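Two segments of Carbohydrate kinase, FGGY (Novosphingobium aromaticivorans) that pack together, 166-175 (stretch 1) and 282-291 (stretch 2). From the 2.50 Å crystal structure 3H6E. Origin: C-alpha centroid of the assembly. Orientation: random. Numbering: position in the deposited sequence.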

# COMPACT_ATOMS: atom_id res chain seq x y z
N SER A 166 9.80 12.24 11.65
CA SER A 166 8.72 11.31 11.33
C SER A 166 7.88 11.85 10.19
O SER A 166 7.89 13.04 9.91
CB SER A 166 7.85 11.06 12.56
OG SER A 166 8.56 10.36 13.56
N GLU A 167 7.16 10.95 9.52
CA GLU A 167 6.25 11.36 8.45
C GLU A 167 4.89 10.69 8.63
O GLU A 167 4.80 9.55 9.09
CB GLU A 167 6.86 11.05 7.07
CG GLU A 167 6.21 11.80 5.92
CD GLU A 167 4.92 11.15 5.47
OE1 GLU A 167 4.80 9.91 5.60
OE2 GLU A 167 4.02 11.87 4.97
N VAL A 168 3.83 11.40 8.27
CA VAL A 168 2.47 11.00 8.64
C VAL A 168 1.94 9.71 7.99
O VAL A 168 1.21 8.96 8.63
CB VAL A 168 1.47 12.16 8.44
CG1 VAL A 168 1.10 12.30 6.98
CG2 VAL A 168 0.22 11.93 9.27
N THR A 169 2.31 9.46 6.73
CA THR A 169 1.74 8.33 5.99
C THR A 169 2.15 6.96 6.52
O THR A 169 1.38 6.00 6.41
CB THR A 169 2.06 8.39 4.47
OG1 THR A 169 3.47 8.20 4.26
CG2 THR A 169 1.63 9.73 3.89
N SER A 170 3.35 6.85 7.08
CA SER A 170 3.77 5.61 7.71
C SER A 170 3.00 5.40 9.01
O SER A 170 2.64 4.28 9.35
CB SER A 170 5.27 5.60 7.98
OG SER A 170 6.01 5.39 6.79
N LEU A 171 2.74 6.50 9.72
CA LEU A 171 1.99 6.44 10.98
C LEU A 171 0.53 6.08 10.73
O LEU A 171 -0.12 5.48 11.58
CB LEU A 171 2.06 7.78 11.72
CG LEU A 171 3.45 8.31 12.09
CD1 LEU A 171 3.36 9.76 12.56
CD2 LEU A 171 4.12 7.43 13.15
N GLY A 172 0.02 6.46 9.57
CA GLY A 172 -1.37 6.19 9.24
C GLY A 172 -1.60 4.81 8.65
O GLY A 172 -2.71 4.46 8.27
N CYS A 173 -0.53 4.01 8.57
CA CYS A 173 -0.61 2.68 7.99
C CYS A 173 -0.94 1.63 9.05
O CYS A 173 -0.09 0.83 9.45
CB CYS A 173 0.72 2.33 7.29
SG CYS A 173 0.71 0.78 6.37
N HIS A 174 -2.20 1.64 9.50
CA HIS A 174 -2.68 0.76 10.57
C HIS A 174 -1.66 0.48 11.67
O HIS A 174 -1.27 -0.66 11.91
CB HIS A 174 -3.25 -0.55 9.99
CG HIS A 174 -2.33 -1.25 9.04
ND1 HIS A 174 -1.24 -1.97 9.46
CD2 HIS A 174 -2.36 -1.36 7.69
CE1 HIS A 174 -0.62 -2.49 8.42
NE2 HIS A 174 -1.28 -2.13 7.33
N SER A 175 -1.23 1.53 12.36
CA SER A 175 -0.17 1.40 13.36
C SER A 175 -0.68 1.46 14.79
O SER A 175 0.06 1.15 15.72
CB SER A 175 0.87 2.49 13.15
OG SER A 175 0.33 3.76 13.47
N CYS A 282 -12.33 -2.79 6.31
CA CYS A 282 -12.01 -1.41 5.96
C CYS A 282 -10.95 -0.87 6.91
O CYS A 282 -10.74 -1.42 7.99
CB CYS A 282 -13.26 -0.53 6.01
SG CYS A 282 -14.54 -0.94 4.78
N LEU A 283 -10.29 0.21 6.51
CA LEU A 283 -9.29 0.85 7.36
C LEU A 283 -9.07 2.30 6.92
O LEU A 283 -9.57 2.71 5.87
CB LEU A 283 -7.97 0.07 7.36
CG LEU A 283 -7.19 -0.03 6.04
CD1 LEU A 283 -5.71 -0.22 6.32
CD2 LEU A 283 -7.73 -1.15 5.15
N VAL A 284 -8.33 3.06 7.71
CA VAL A 284 -8.08 4.45 7.37
C VAL A 284 -6.60 4.76 7.28
O VAL A 284 -5.89 4.74 8.28
CB VAL A 284 -8.72 5.41 8.38
CG1 VAL A 284 -8.55 6.85 7.89
CG2 VAL A 284 -10.19 5.07 8.59
N ASN A 285 -6.14 5.06 6.07
CA ASN A 285 -4.79 5.53 5.84
C ASN A 285 -4.78 7.05 5.81
O ASN A 285 -5.82 7.69 5.99
CB ASN A 285 -4.24 4.96 4.54
CG ASN A 285 -4.06 3.45 4.59
OD1 ASN A 285 -3.41 2.93 5.50
ND2 ASN A 285 -4.63 2.75 3.62
N VAL A 286 -3.61 7.62 5.57
CA VAL A 286 -3.43 9.06 5.56
C VAL A 286 -2.57 9.44 4.37
O VAL A 286 -1.61 8.73 4.05
CB VAL A 286 -2.74 9.53 6.86
CG1 VAL A 286 -2.31 10.96 6.75
CG2 VAL A 286 -3.68 9.35 8.05
N ASP A 287 -2.91 10.53 3.70
CA ASP A 287 -2.09 10.98 2.58
C ASP A 287 -0.93 11.86 3.04
O ASP A 287 -0.84 12.21 4.22
CB ASP A 287 -2.93 11.69 1.50
CG ASP A 287 -3.57 12.98 1.99
OD1 ASP A 287 -3.07 13.59 2.95
OD2 ASP A 287 -4.57 13.39 1.38
N VAL A 288 -0.05 12.22 2.12
CA VAL A 288 1.13 13.01 2.46
C VAL A 288 0.75 14.35 3.09
O VAL A 288 1.59 15.01 3.70
CB VAL A 288 2.04 13.24 1.25
CG1 VAL A 288 2.51 11.91 0.69
CG2 VAL A 288 1.30 14.05 0.19
N HIS A 289 -0.51 14.73 2.95
CA HIS A 289 -1.02 15.97 3.52
C HIS A 289 -1.68 15.75 4.87
O HIS A 289 -2.14 16.69 5.51
CB HIS A 289 -2.03 16.63 2.58
CG HIS A 289 -1.44 17.11 1.29
ND1 HIS A 289 -1.41 16.33 0.15
CD2 HIS A 289 -0.86 18.28 0.96
CE1 HIS A 289 -0.83 17.00 -0.83
NE2 HIS A 289 -0.49 18.19 -0.36
N GLY A 290 -1.74 14.49 5.31
CA GLY A 290 -2.35 14.18 6.59
C GLY A 290 -3.85 13.97 6.51
O GLY A 290 -4.50 13.71 7.52
N ARG A 291 -4.40 14.10 5.30
CA ARG A 291 -5.83 13.89 5.08
C ARG A 291 -6.18 12.40 5.05
O ARG A 291 -5.49 11.60 4.42
CB ARG A 291 -6.26 14.56 3.76
CG ARG A 291 -6.65 16.03 3.90
CD ARG A 291 -6.61 16.74 2.54
NE ARG A 291 -6.61 15.81 1.41
CZ ARG A 291 -7.70 15.34 0.81
NH1 ARG A 291 -8.91 15.71 1.23
NH2 ARG A 291 -7.59 14.49 -0.20
O HOH W 1 -1.45 5.86 5.68
O HOH W 2 -5.01 2.16 8.89

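This is a small, mostly apolar contact between a short helix with its following loop and a strand that runs into a turn, with two waters bridging the backbones. It buries 400 Å² in total, and no clear direct hydrogen bond crosses it.

Stretch 1 forms a helix at 168-171. Glu167 caps its start: Thr169 N donates to Glu167 OE1 at 2.8 Å, and Thr169 OG1 donates to the same OE1 at 2.5 Å. With its hydroxyl engaged there, Thr169 offers its methyl to stretch 2. Thr169 CG2 lies 3.4 Å from Val286 O and 4.0 Å from Val288 CG1.

Val168 points toward the strand. Its CG1 is 3.7 Å from Val286 CG1, an apolar pairing, and 3.9 Å from Gly290 CA in the turn. That type I turn, Asp287 to Gly290, is closed by Gly290 N donating to Asp287 O at 2.7 Å. Asp287 OD1 also accepts from Arg291 N at 2.7 Å. The backbone angles of Gly290 by themselves call for glycine.

The backbones come close at Gly172, whose CA is 4.9 Å from that of Asn285. A CB on Gly172 would clash with Val286 CG2; the actual Gly172 CA sits 4.1 Å from that methyl. Asn285 CA makes a nearly straight CA-H...O contact to Gly172 O, at 3.4 Å. Gly172 O and Val284 O are 3.2 Å apart, but both are acceptors and cannot bond.

Water supplies the polar links. Water 1 donates to Thr169 O at 2.9 Å and accepts from Val286 N at 2.8 Å. Water 2 lies 2.8 Å from Val284 O and accepts a weak bond from His174 N at 2.9 Å. Beyond it, Leu283 CD1 meets the edge of the His174 ring, 3.8 Å from CD2 of that histidine.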